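PDB 1RQB: methylmalonyl-CoA carboxyltransferase 5S subunit from Propionibacterium freudenreichii subsp. shermanii, which catalyses the transfer of a carboxyl group from the biotin of the 1.3S subunit to pyruvate, forming oxaloacetate, with a cobalt ion bound in each subunit. Local coordinates for residues S169-V174 with A353-L358; A139-R144 with V178-Q183; R348-K351 with P357-T360; L200-P205 with S312-Q317; D388-Y393 with A399-K404. One frame throughout, in Å; residues are numbered along the deposited sequence.

Interaction 1 of 5, residues S169-V174 with A353-L358; sequences SPVHTV and AGFPPL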
# COMPACT_ATOMS: atom_id res chain seq x y z
N SER A 169 -23.78 -3.42 -5.28
CA SER A 169 -24.96 -4.27 -5.06
C SER A 169 -25.80 -4.25 -6.34
O SER A 169 -25.63 -3.39 -7.19
CB SER A 169 -25.83 -3.76 -3.90
OG SER A 169 -26.80 -2.85 -4.38
N PRO A 170 -26.73 -5.20 -6.46
CA PRO A 170 -27.59 -5.30 -7.63
C PRO A 170 -28.40 -4.03 -7.92
O PRO A 170 -28.82 -3.81 -9.06
CB PRO A 170 -28.50 -6.48 -7.30
CG PRO A 170 -27.62 -7.36 -6.46
CD PRO A 170 -26.94 -6.34 -5.54
N VAL A 171 -28.61 -3.18 -6.91
CA VAL A 171 -29.43 -1.99 -7.14
C VAL A 171 -28.61 -0.70 -7.17
O VAL A 171 -29.16 0.38 -7.38
CB VAL A 171 -30.55 -1.84 -6.07
CG1 VAL A 171 -31.49 -3.05 -6.16
CG2 VAL A 171 -29.94 -1.73 -4.68
N HIS A 172 -27.30 -0.77 -6.96
CA HIS A 172 -26.53 0.48 -7.03
C HIS A 172 -25.92 0.64 -8.42
O HIS A 172 -25.27 -0.27 -8.93
CB HIS A 172 -25.46 0.51 -5.93
CG HIS A 172 -26.04 0.71 -4.56
ND1 HIS A 172 -26.53 -0.33 -3.81
CD2 HIS A 172 -26.31 1.84 -3.87
CE1 HIS A 172 -27.09 0.15 -2.71
NE2 HIS A 172 -26.97 1.47 -2.72
N THR A 173 -26.17 1.80 -9.03
CA THR A 173 -25.70 2.07 -10.40
C THR A 173 -25.23 3.52 -10.51
O THR A 173 -25.50 4.35 -9.64
CB THR A 173 -26.86 1.90 -11.40
OG1 THR A 173 -27.87 2.87 -11.11
CG2 THR A 173 -27.48 0.50 -11.28
N VAL A 174 -24.54 3.83 -11.60
CA VAL A 174 -24.06 5.20 -11.82
C VAL A 174 -25.27 6.14 -11.82
O VAL A 174 -25.24 7.20 -11.19
CB VAL A 174 -23.33 5.33 -13.17
CG1 VAL A 174 -23.07 6.80 -13.49
CG2 VAL A 174 -22.02 4.57 -13.12
N ALA A 353 -33.08 -6.45 3.67
CA ALA A 353 -33.07 -5.12 4.28
C ALA A 353 -33.03 -4.01 3.23
O ALA A 353 -32.89 -2.84 3.56
CB ALA A 353 -31.88 -5.00 5.22
N GLY A 354 -33.14 -4.37 1.95
CA GLY A 354 -33.12 -3.35 0.92
C GLY A 354 -31.75 -2.93 0.40
O GLY A 354 -31.60 -1.83 -0.13
N PHE A 355 -30.76 -3.81 0.55
CA PHE A 355 -29.39 -3.58 0.06
C PHE A 355 -28.74 -2.33 0.65
O PHE A 355 -28.22 -1.49 -0.09
CB PHE A 355 -29.36 -3.49 -1.46
CG PHE A 355 -29.63 -4.79 -2.15
CD1 PHE A 355 -30.79 -4.98 -2.89
CD2 PHE A 355 -28.72 -5.83 -2.04
CE1 PHE A 355 -31.04 -6.20 -3.51
CE2 PHE A 355 -28.96 -7.05 -2.66
CZ PHE A 355 -30.13 -7.23 -3.40
N PRO A 356 -28.77 -2.17 1.97
CA PRO A 356 -28.10 -0.95 2.44
C PRO A 356 -26.59 -1.15 2.33
O PRO A 356 -26.09 -2.28 2.27
CB PRO A 356 -28.56 -0.85 3.89
CG PRO A 356 -28.68 -2.30 4.29
CD PRO A 356 -29.42 -2.88 3.09
N PRO A 357 -25.83 -0.04 2.26
CA PRO A 357 -24.36 -0.12 2.17
C PRO A 357 -23.93 -0.82 3.46
O PRO A 357 -24.54 -0.61 4.51
CB PRO A 357 -23.94 1.35 2.17
CG PRO A 357 -25.13 2.05 1.53
CD PRO A 357 -26.31 1.35 2.17
N LEU A 358 -22.89 -1.65 3.41
CA LEU A 358 -22.48 -2.37 4.63
C LEU A 358 -21.43 -1.58 5.41
O LEU A 358 -20.27 -1.97 5.52
CB LEU A 358 -21.97 -3.77 4.29
CG LEU A 358 -23.06 -4.72 3.77
CD1 LEU A 358 -22.47 -6.09 3.57
CD2 LEU A 358 -24.22 -4.80 4.77
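Pro170 lays its ring CH2 groups over one face of the Phe355 ring: Pro170 CD stands 4.0 Å from the ring centroid and 29° off the normal, a CH-pi contact, and comes within 3.6 Å of Phe355 CE2. Proline suits the place, since its CD lies next to the backbone nitrogen and is slightly acidic. Val171 meets the same side chain further back, with CG2 3.7 Å from Phe355 CB and CG1 beside Phe355 CD1. The His172 ring presents its edge instead, and its CE1 points in plane at Phe355 O from 3.3 Å, an oxygen that the contact buries and that has no hydrogen-bond partner in the model. Behind this shell stands Ser169. Its OG accepts from Val171 N at 3.1 Å, making an ST turn, and shares a short 2.6 Å hydrogen bond with His172 ND1, which fixes the imidazole's rotation. On the other side, Gly354 takes a positive phi of 87° as the C-prime residue of a Schellman motif, turning the chain out of helix 339-352 to deliver Phe355. Here a type I turn, Ser169 to His172, in the loop after strand 159-163 of the TIM barrel, receives an aromatic residue from the conserved carboxylase domain.

Interaction 2 of 5, residues A139-R144 with V178-Q183; sequences AMNDPR and VKLAGQ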
# COMPACT_ATOMS: atom_id res chain seq x y z
N ALA A 139 -25.94 6.23 6.85
CA ALA A 139 -25.50 4.85 6.60
C ALA A 139 -26.36 4.15 5.54
O ALA A 139 -25.89 3.20 4.90
CB ALA A 139 -25.52 4.05 7.91
N MSE A 140 -27.59 4.60 5.31
CA MSE A 140 -28.44 3.94 4.31
C MSE A 140 -28.59 4.82 3.07
O MSE A 140 -29.33 4.47 2.14
CB MSE A 140 -29.80 3.65 4.91
CG MSE A 140 -29.73 2.86 6.21
SE MSE A 140 -30.79 1.27 6.14
CE MSE A 140 -32.54 2.10 6.33
N ASN A 141 -27.90 5.96 3.04
CA ASN A 141 -27.96 6.91 1.93
C ASN A 141 -29.36 7.51 1.79
O ASN A 141 -29.77 7.86 0.68
CB ASN A 141 -27.56 6.27 0.59
CG ASN A 141 -26.06 6.20 0.40
OD1 ASN A 141 -25.31 6.99 0.98
ND2 ASN A 141 -25.61 5.27 -0.43
N ASP A 142 -30.09 7.63 2.89
CA ASP A 142 -31.42 8.26 2.85
C ASP A 142 -31.21 9.76 3.05
O ASP A 142 -30.88 10.22 4.14
CB ASP A 142 -32.29 7.69 3.98
CG ASP A 142 -33.72 8.21 3.95
OD1 ASP A 142 -33.99 9.22 3.25
OD2 ASP A 142 -34.57 7.62 4.66
N PRO A 143 -31.40 10.56 1.99
CA PRO A 143 -31.22 12.01 2.07
C PRO A 143 -32.06 12.71 3.14
O PRO A 143 -31.66 13.75 3.67
CB PRO A 143 -31.58 12.49 0.66
CG PRO A 143 -31.37 11.28 -0.19
CD PRO A 143 -31.90 10.18 0.66
N ARG A 144 -33.22 12.15 3.45
CA ARG A 144 -34.11 12.76 4.45
C ARG A 144 -33.44 12.80 5.82
O ARG A 144 -33.69 13.71 6.61
CB ARG A 144 -35.42 11.98 4.53
CG ARG A 144 -36.13 11.90 3.19
CD ARG A 144 -37.39 11.08 3.31
NE ARG A 144 -37.11 9.74 3.82
CZ ARG A 144 -38.04 8.85 4.12
NH1 ARG A 144 -39.33 9.14 3.96
NH2 ARG A 144 -37.69 7.65 4.58
N VAL A 178 -25.91 9.46 -9.48
CA VAL A 178 -26.14 10.78 -10.09
C VAL A 178 -27.44 11.36 -9.53
O VAL A 178 -27.54 12.56 -9.28
CB VAL A 178 -26.24 10.67 -11.64
CG1 VAL A 178 -26.71 11.99 -12.24
CG2 VAL A 178 -24.88 10.31 -12.21
N LYS A 179 -28.44 10.50 -9.33
CA LYS A 179 -29.73 10.92 -8.77
C LYS A 179 -29.54 11.42 -7.34
O LYS A 179 -30.07 12.46 -6.95
CB LYS A 179 -30.72 9.75 -8.78
CG LYS A 179 -32.03 10.02 -8.01
CD LYS A 179 -32.91 8.78 -7.96
CE LYS A 179 -34.10 8.97 -7.04
NZ LYS A 179 -34.93 10.15 -7.40
N LEU A 180 -28.78 10.66 -6.55
CA LEU A 180 -28.52 11.02 -5.15
C LEU A 180 -27.79 12.35 -5.08
O LEU A 180 -28.10 13.21 -4.25
CB LEU A 180 -27.69 9.93 -4.45
CG LEU A 180 -28.38 9.12 -3.36
CD1 LEU A 180 -27.35 8.20 -2.70
CD2 LEU A 180 -28.99 10.06 -2.31
N ALA A 181 -26.78 12.53 -5.93
CA ALA A 181 -26.04 13.80 -5.95
C ALA A 181 -27.01 14.96 -6.16
O ALA A 181 -26.89 16.01 -5.53
CB ALA A 181 -24.99 13.78 -7.06
N GLY A 182 -27.97 14.77 -7.06
CA GLY A 182 -28.94 15.81 -7.35
C GLY A 182 -29.80 16.15 -6.14
O GLY A 182 -30.10 17.32 -5.89
N GLN A 183 -30.21 15.13 -5.40
CA GLN A 183 -31.03 15.34 -4.20
C GLN A 183 -30.22 16.10 -3.15
O GLN A 183 -30.75 16.94 -2.43
CB GLN A 183 -31.51 14.01 -3.64
CG GLN A 183 -32.44 13.26 -4.58
CD GLN A 183 -32.74 11.86 -4.11
OE1 GLN A 183 -31.85 11.02 -4.00
NE2 GLN A 183 -34.01 11.60 -3.82
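A loop following one strand of the TIM barrel, 133-136, leans here on the helix that follows the next strand, 159-163, and Leu180 of that helix meets the loop with both of its methyl groups. Leu180 CD2 presses on Pro143 CG at 3.4 Å, tighter than ordinary van der Waals contact, and the two side chains cross at about a right angle. The other branch, CD1, lies 3.8 Å from Asn141 CB, next to the start of the amide. Forked leucine thus serves both loop residues at once, while its chi1 of -112° falls away from the usual staggered values, in keeping with the close fit. One turn on, Gln183 brings OE1 to 3.8 Å from Pro143 CG, where the aliphatic ring offers only van der Waals contact. The amide of Asn141 is engaged elsewhere, its OD1 accepting from Cys165 N, so the polar end holds the neighbouring loop while CB faces the leucine. Proline also suits the turn that leads into helix 144-155, where its missing N-H costs nothing. Asp142 caps that turn: its OD1 accepts from Arg144 N, met from above the carboxylate plane, and Arg144 grips the carboxylate side-on, with NH2 3.1 Å from OD2 and NE 3.2 Å from OD1.

Interaction 3 of 5, residues R348-K351 with P357-T360; sequences RVRK and PLVT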
# COMPACT_ATOMS: atom_id res chain seq x y z
N ARG A 348 -28.25 -12.68 1.67
CA ARG A 348 -29.71 -12.84 1.74
C ARG A 348 -30.32 -11.82 2.72
O ARG A 348 -31.33 -11.19 2.41
CB ARG A 348 -30.08 -14.28 2.12
CG ARG A 348 -29.78 -15.28 0.99
CD ARG A 348 -30.22 -16.72 1.30
NE ARG A 348 -29.43 -17.35 2.35
CZ ARG A 348 -28.54 -18.31 2.13
NH1 ARG A 348 -28.32 -18.75 0.89
NH2 ARG A 348 -27.85 -18.83 3.14
N VAL A 349 -29.69 -11.65 3.87
CA VAL A 349 -30.17 -10.68 4.87
C VAL A 349 -30.07 -9.26 4.30
O VAL A 349 -30.99 -8.46 4.41
CB VAL A 349 -29.32 -10.74 6.16
CG1 VAL A 349 -29.78 -9.67 7.14
CG2 VAL A 349 -29.42 -12.12 6.79
N ARG A 350 -28.92 -8.96 3.70
CA ARG A 350 -28.71 -7.62 3.12
C ARG A 350 -29.83 -7.30 2.13
O ARG A 350 -30.40 -6.22 2.14
CB ARG A 350 -27.36 -7.53 2.41
CG ARG A 350 -27.10 -6.13 1.88
CD ARG A 350 -25.78 -5.99 1.15
NE ARG A 350 -25.59 -4.60 0.76
CZ ARG A 350 -24.77 -4.18 -0.20
NH1 ARG A 350 -24.05 -5.06 -0.88
NH2 ARG A 350 -24.69 -2.89 -0.49
N LYS A 351 -30.12 -8.26 1.25
CA LYS A 351 -31.16 -8.09 0.24
C LYS A 351 -32.51 -7.82 0.91
O LYS A 351 -33.26 -6.94 0.50
CB LYS A 351 -31.27 -9.35 -0.63
CG LYS A 351 -32.42 -9.34 -1.62
CD LYS A 351 -32.44 -10.63 -2.43
CE LYS A 351 -33.65 -10.70 -3.37
NZ LYS A 351 -33.73 -9.51 -4.26
N PRO A 357 -25.83 -0.04 2.26
CA PRO A 357 -24.36 -0.12 2.17
C PRO A 357 -23.93 -0.82 3.46
O PRO A 357 -24.54 -0.61 4.51
CB PRO A 357 -23.94 1.35 2.17
CG PRO A 357 -25.13 2.05 1.53
CD PRO A 357 -26.31 1.35 2.17
N LEU A 358 -22.89 -1.65 3.41
CA LEU A 358 -22.48 -2.37 4.63
C LEU A 358 -21.43 -1.58 5.41
O LEU A 358 -20.27 -1.97 5.52
CB LEU A 358 -21.97 -3.77 4.29
CG LEU A 358 -23.06 -4.72 3.77
CD1 LEU A 358 -22.47 -6.09 3.57
CD2 LEU A 358 -24.22 -4.80 4.77
N VAL A 359 -21.87 -0.47 5.97
CA VAL A 359 -20.99 0.38 6.79
C VAL A 359 -21.60 0.43 8.19
O VAL A 359 -22.76 0.08 8.38
CB VAL A 359 -20.93 1.82 6.24
CG1 VAL A 359 -20.38 1.79 4.84
CG2 VAL A 359 -22.31 2.45 6.25
N THR A 360 -20.80 0.82 9.18
CA THR A 360 -21.33 0.90 10.55
C THR A 360 -22.49 1.91 10.55
O THR A 360 -22.39 2.97 9.95
CB THR A 360 -20.26 1.39 11.52
OG1 THR A 360 -19.14 0.49 11.49
CG2 THR A 360 -20.81 1.45 12.94
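Arg350 runs out straight from its helix, CG opposite the backbone N (chi1 -177°) and the chain extended as far as NE, so that the guanidinium is carried out from the side of the helix to the segment 357-360. Leu358 comes to meet it: with chi1 at -68° its CG sits beside its own backbone N, and the branch point lies over one face of the guanidinium, 3.9 Å from Arg350 NE. Both leucine methyls, CD1 and CD2, come to Arg350 CD from the same side, each at 4.1 Å, the two side chains crossing at a slant. Farther along, Arg350 NH2 stands 3.9 Å from Pro357 CA. The contact is van der Waals in kind, and arginine suits it because a long aliphatic stem packs on leucine while the flat head keeps its N-H groups for oxygens. Those oxygens lie outside the two segments: NE donates to Pro356 O, and NH1 to Ile168 O and Gln317 OE1. Shortening this residue to alanine would probably leave Pro356 O and Ile168 O without their donor and open a gap beside Leu358. The leucine is itself the centre of an inverse gamma turn, which swings the chain away after Pro357. Arg350 thus reaches from helix 339-352, past the chain that leads on to helix 362-376, to the barrel loop after strand 159-163, while Val349 packs on helix 362-376.

Interaction 4 of 5, residues L200-P205 with S312-Q317; sequences LLKPQP and SIFKSQ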
# COMPACT_ATOMS: atom_id res chain seq x y z
N LEU A 200 -14.23 -0.14 -1.92
CA LEU A 200 -14.85 -0.94 -2.99
C LEU A 200 -14.81 -0.21 -4.33
O LEU A 200 -15.09 -0.82 -5.36
CB LEU A 200 -16.31 -1.19 -2.64
CG LEU A 200 -16.61 -2.25 -1.60
CD1 LEU A 200 -18.07 -2.15 -1.18
CD2 LEU A 200 -16.30 -3.61 -2.18
N LEU A 201 -14.48 1.07 -4.32
CA LEU A 201 -14.50 1.86 -5.57
C LEU A 201 -13.30 1.53 -6.46
O LEU A 201 -12.16 1.87 -6.15
CB LEU A 201 -14.51 3.36 -5.24
CG LEU A 201 -14.66 4.29 -6.45
CD1 LEU A 201 -16.06 4.14 -7.07
CD2 LEU A 201 -14.45 5.73 -6.00
N LYS A 202 -13.58 0.88 -7.58
CA LYS A 202 -12.53 0.54 -8.55
C LYS A 202 -12.31 1.72 -9.49
O LYS A 202 -13.13 2.64 -9.54
CB LYS A 202 -12.89 -0.74 -9.33
CG LYS A 202 -12.88 -2.00 -8.45
CD LYS A 202 -13.17 -3.24 -9.29
CE LYS A 202 -13.03 -4.52 -8.48
NZ LYS A 202 -13.01 -5.71 -9.38
N PRO A 203 -11.20 1.72 -10.24
CA PRO A 203 -10.87 2.79 -11.17
C PRO A 203 -11.91 3.21 -12.21
O PRO A 203 -12.20 4.39 -12.35
CB PRO A 203 -9.59 2.29 -11.83
CG PRO A 203 -8.94 1.50 -10.74
CD PRO A 203 -10.12 0.72 -10.18
N GLN A 204 -12.48 2.26 -12.94
CA GLN A 204 -13.43 2.65 -14.00
C GLN A 204 -14.70 3.26 -13.38
O GLN A 204 -15.21 4.26 -13.87
CB GLN A 204 -13.79 1.48 -14.91
CG GLN A 204 -14.51 1.95 -16.17
CD GLN A 204 -13.62 2.85 -17.01
OE1 GLN A 204 -12.52 2.45 -17.40
NE2 GLN A 204 -14.08 4.07 -17.28
N PRO A 205 -15.24 2.64 -12.32
CA PRO A 205 -16.44 3.19 -11.69
C PRO A 205 -16.16 4.59 -11.14
O PRO A 205 -17.00 5.49 -11.21
CB PRO A 205 -16.74 2.18 -10.58
CG PRO A 205 -16.28 0.89 -11.17
CD PRO A 205 -14.99 1.25 -11.88
N SER A 312 -11.02 -9.85 -0.68
CA SER A 312 -12.09 -10.87 -0.67
C SER A 312 -13.48 -10.23 -0.75
O SER A 312 -14.42 -10.85 -1.25
CB SER A 312 -11.97 -11.74 0.58
OG SER A 312 -12.10 -10.97 1.76
N ILE A 313 -13.60 -9.00 -0.30
CA ILE A 313 -14.90 -8.31 -0.29
C ILE A 313 -15.48 -8.20 -1.71
O ILE A 313 -16.70 -8.17 -1.88
CB ILE A 313 -14.78 -6.90 0.32
CG1 ILE A 313 -16.18 -6.29 0.50
CG2 ILE A 313 -13.92 -6.02 -0.59
CD1 ILE A 313 -16.18 -4.90 1.15
N PHE A 314 -14.64 -8.16 -2.74
CA PHE A 314 -15.14 -8.03 -4.11
C PHE A 314 -15.98 -9.25 -4.51
O PHE A 314 -16.79 -9.18 -5.43
CB PHE A 314 -13.99 -7.83 -5.09
CG PHE A 314 -13.37 -6.46 -5.01
CD1 PHE A 314 -12.00 -6.31 -4.83
CD2 PHE A 314 -14.17 -5.32 -5.10
CE1 PHE A 314 -11.42 -5.03 -4.75
CE2 PHE A 314 -13.60 -4.04 -5.02
CZ PHE A 314 -12.23 -3.90 -4.84
N LYS A 315 -15.79 -10.35 -3.79
CA LYS A 315 -16.55 -11.57 -4.08
C LYS A 315 -17.64 -11.80 -3.04
O LYS A 315 -18.78 -12.11 -3.39
CB LYS A 315 -15.62 -12.79 -4.07
CG LYS A 315 -16.35 -14.11 -4.22
CD LYS A 315 -15.41 -15.30 -4.08
CE LYS A 315 -16.18 -16.62 -4.18
NZ LYS A 315 -15.32 -17.79 -3.85
N SER A 316 -17.31 -11.60 -1.77
CA SER A 316 -18.22 -11.89 -0.64
C SER A 316 -19.08 -10.71 -0.19
O SER A 316 -20.03 -10.93 0.56
CB SER A 316 -17.40 -12.33 0.56
OG SER A 316 -16.75 -11.20 1.12
N GLN A 317 -18.77 -9.48 -0.60
CA GLN A 317 -19.55 -8.31 -0.16
C GLN A 317 -19.35 -8.09 1.34
O GLN A 317 -19.98 -7.20 1.92
CB GLN A 317 -21.05 -8.50 -0.37
CG GLN A 317 -21.55 -8.63 -1.79
CD GLN A 317 -23.07 -8.83 -1.83
OE1 GLN A 317 -23.82 -8.06 -1.24
NE2 GLN A 317 -23.51 -9.87 -2.53
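Lys202 can be followed from its backbone to its charged tip across the face of Phe314. From CB, chi1 of -69° sets CG beside the backbone N, where CG passes 4.1 Å from Phe314 CE2 and CZ; the chain then stays extended through CD to CE. CE makes the main contact, a CH-pi approach 3.6 Å from the ring centroid and 15° off the normal. NZ, beyond it, is 4.5 Å from the same centroid and still over the face, a cation-pi interaction. The ammonium has stronger partners, salt bridges to Glu270 and Glu273 of the second subunit, so the ring mainly lines the path of the chain while the acids take the charge. Lysine suits this place because its methylenes can cover an aromatic face while the amino group beyond reaches the acids of the second subunit.

At the ring's edge, in its plane, Leu200 O lies 3.6 Å from Phe314 CE2, a fit of a carbonyl to the electropositive rim. Leu200 also sends CD2 to within 3.6 Å of Ile313 CD1 and 3.7 Å of Ile313 CG2, two branched side chains meeting at about a right angle. A serine in place of Phe314 would probably strip Lys202 CE of its aromatic floor and leave Leu200 O and CD2 without the ring they pack on, so that the lysine methylenes are less well fixed.

The contact sets the short helix 313-316, of the conserved carboxylase domain, against the loop that leads from barrel strand 191-193 into helix 203-217, beside helix 234-243 and at the dimer interface.

Interaction 5 of 5, residues D388-Y393 with A399-K404; sequences DIMLGY and ADRDPK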
# COMPACT_ATOMS: atom_id res chain seq x y z
N ASP A 388 -35.93 -2.85 13.63
CA ASP A 388 -36.11 -1.41 13.38
C ASP A 388 -35.78 -1.07 11.92
O ASP A 388 -36.47 -0.27 11.30
CB ASP A 388 -35.23 -0.58 14.33
CG ASP A 388 -35.93 -0.24 15.63
OD1 ASP A 388 -35.26 0.25 16.57
OD2 ASP A 388 -37.16 -0.44 15.73
N ILE A 389 -34.71 -1.67 11.38
CA ILE A 389 -34.36 -1.41 9.98
C ILE A 389 -35.50 -1.89 9.08
O ILE A 389 -35.96 -1.16 8.20
CB ILE A 389 -33.08 -2.17 9.56
CG1 ILE A 389 -31.86 -1.62 10.31
CG2 ILE A 389 -32.87 -2.03 8.06
CD1 ILE A 389 -30.54 -2.26 9.90
N MSE A 390 -35.97 -3.11 9.31
CA MSE A 390 -37.03 -3.70 8.49
C MSE A 390 -38.32 -2.88 8.59
O MSE A 390 -39.08 -2.80 7.62
CB MSE A 390 -37.32 -5.14 8.91
CG MSE A 390 -36.17 -6.11 8.70
SE MSE A 390 -35.65 -6.22 6.83
CE MSE A 390 -37.40 -6.31 6.02
N LEU A 391 -38.57 -2.25 9.73
CA LEU A 391 -39.82 -1.49 9.91
C LEU A 391 -39.66 -0.02 9.52
O LEU A 391 -40.60 0.76 9.64
CB LEU A 391 -40.29 -1.61 11.36
CG LEU A 391 -40.59 -3.06 11.75
CD1 LEU A 391 -40.77 -3.20 13.25
CD2 LEU A 391 -41.83 -3.53 11.00
N GLY A 392 -38.48 0.37 9.04
CA GLY A 392 -38.28 1.75 8.61
C GLY A 392 -37.90 2.78 9.66
O GLY A 392 -37.90 3.98 9.38
N TYR A 393 -37.52 2.34 10.86
CA TYR A 393 -37.18 3.31 11.90
C TYR A 393 -35.78 3.89 11.70
O TYR A 393 -35.35 4.77 12.45
CB TYR A 393 -37.37 2.70 13.29
CG TYR A 393 -38.84 2.56 13.62
CD1 TYR A 393 -39.59 1.52 13.09
CD2 TYR A 393 -39.50 3.54 14.37
CE1 TYR A 393 -40.97 1.43 13.30
CE2 TYR A 393 -40.88 3.46 14.59
CZ TYR A 393 -41.61 2.41 14.05
OH TYR A 393 -42.97 2.33 14.23
N ALA A 399 -33.27 -0.04 -1.86
CA ALA A 399 -34.26 -0.82 -2.62
C ALA A 399 -35.40 -1.19 -1.67
O ALA A 399 -35.31 -0.98 -0.46
CB ALA A 399 -33.63 -2.08 -3.19
N ASP A 400 -36.48 -1.74 -2.21
CA ASP A 400 -37.63 -2.12 -1.38
C ASP A 400 -37.28 -3.33 -0.51
O ASP A 400 -36.67 -4.29 -0.96
CB ASP A 400 -38.85 -2.45 -2.26
CG ASP A 400 -39.38 -1.23 -2.98
OD1 ASP A 400 -39.63 -0.20 -2.30
OD2 ASP A 400 -39.56 -1.29 -4.21
N ARG A 401 -37.67 -3.24 0.76
CA ARG A 401 -37.41 -4.32 1.72
C ARG A 401 -38.40 -5.47 1.48
O ARG A 401 -39.49 -5.27 0.95
CB ARG A 401 -37.51 -3.79 3.16
CG ARG A 401 -36.36 -2.82 3.52
CD ARG A 401 -36.41 -2.33 4.95
NE ARG A 401 -37.51 -1.40 5.21
CZ ARG A 401 -37.36 -0.08 5.26
NH1 ARG A 401 -36.16 0.46 5.07
NH2 ARG A 401 -38.41 0.70 5.48
N ASP A 402 -38.01 -6.67 1.87
CA ASP A 402 -38.85 -7.87 1.67
C ASP A 402 -40.10 -7.80 2.55
O ASP A 402 -40.02 -7.84 3.77
CB ASP A 402 -38.04 -9.13 1.98
CG ASP A 402 -38.78 -10.40 1.66
OD1 ASP A 402 -39.73 -10.35 0.85
OD2 ASP A 402 -38.42 -11.46 2.21
N PRO A 403 -41.28 -7.70 1.92
CA PRO A 403 -42.56 -7.63 2.64
C PRO A 403 -42.77 -8.79 3.61
O PRO A 403 -43.32 -8.63 4.69
CB PRO A 403 -43.59 -7.63 1.51
CG PRO A 403 -42.86 -6.92 0.40
CD PRO A 403 -41.49 -7.57 0.47
N LYS A 404 -42.31 -9.97 3.21
CA LYS A 404 -42.46 -11.17 4.05
C LYS A 404 -41.70 -10.97 5.36
O LYS A 404 -42.21 -11.25 6.44
CB LYS A 404 -41.89 -12.40 3.33
CG LYS A 404 -42.48 -12.65 1.95
CD LYS A 404 -43.98 -12.86 1.99
CE LYS A 404 -44.52 -13.10 0.59
NZ LYS A 404 -46.00 -13.27 0.59
O HOH W 1 -41.03 -0.28 6.20
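Helix 384-390 ends in a Schellman motif, in which Gly392, at a positive phi of 85°, lets Tyr393 N bond back to Asp388 O and Gly392 N to Ile389 O, and the incoming chain 399-404 passes this end with Met390 and Arg401 nearest in backbone. The side chain that joins the two is Arg401. Bent at chi3 (-71°), it folds its guanidinium against the last turn, so that Ile389 O sits over one face of the group, 3.2 Å above the plane. NE gives a weak hydrogen bond to Met390 O at 3.2 Å, with a poor N-H...O angle of 121°. Arginine suits a helix C-terminus, where the last carbonyl oxygens point outward and the helix dipole would probably favour a positive charge. NH1 is held beyond the segments by Ser397 OG and Gly395 O, which help fix the flat head in this pose.

Glycine suits position Gly392 on two counts: at this phi a beta carbon would be jammed against the carbonyl oxygen of Leu391, and it would probably also crowd Arg401 NH2, which lies 3.3 Å from Gly392 CA. Met390, a selenomethionine in this crystal, curls its flexible chain back so that CE reaches Arg401 CB at 3.8 Å; the two side chains slide past one another in opposite directions. The same side chain packs on Val405, Val406 and Ala409, tying helix 384-390 to helix 403-413. At the guanidinium edge a water accepts from Arg401 NH2 at 2.9 Å and donates weakly to Met390 O.

In the fold
All five contacts are connected; interactions 1 and 4 join the carboxylase domain to the TIM barrel, interactions 3 and 5 lie within that domain and interaction 2 within the barrel. Interactions 1 and 3 share Pro357 and Leu358, their centres 8 Å apart, and Arg350 O accepts from Phe355 N. Pro357 also packs on Ala139 and Asn141, joining interaction 2 to both. A backbone bond from Ala399 N to Gly354 O, 3.0 Å, links interaction 5 to interaction 1. Interaction 4 is attached through Gln317, whose O packs 3.2 Å from Leu358 CD1. The side chains of Leu200, Asn141 and Pro357 lie about 12, 13 and 13 Å from the cobalt ion, well outside the metal's first shell.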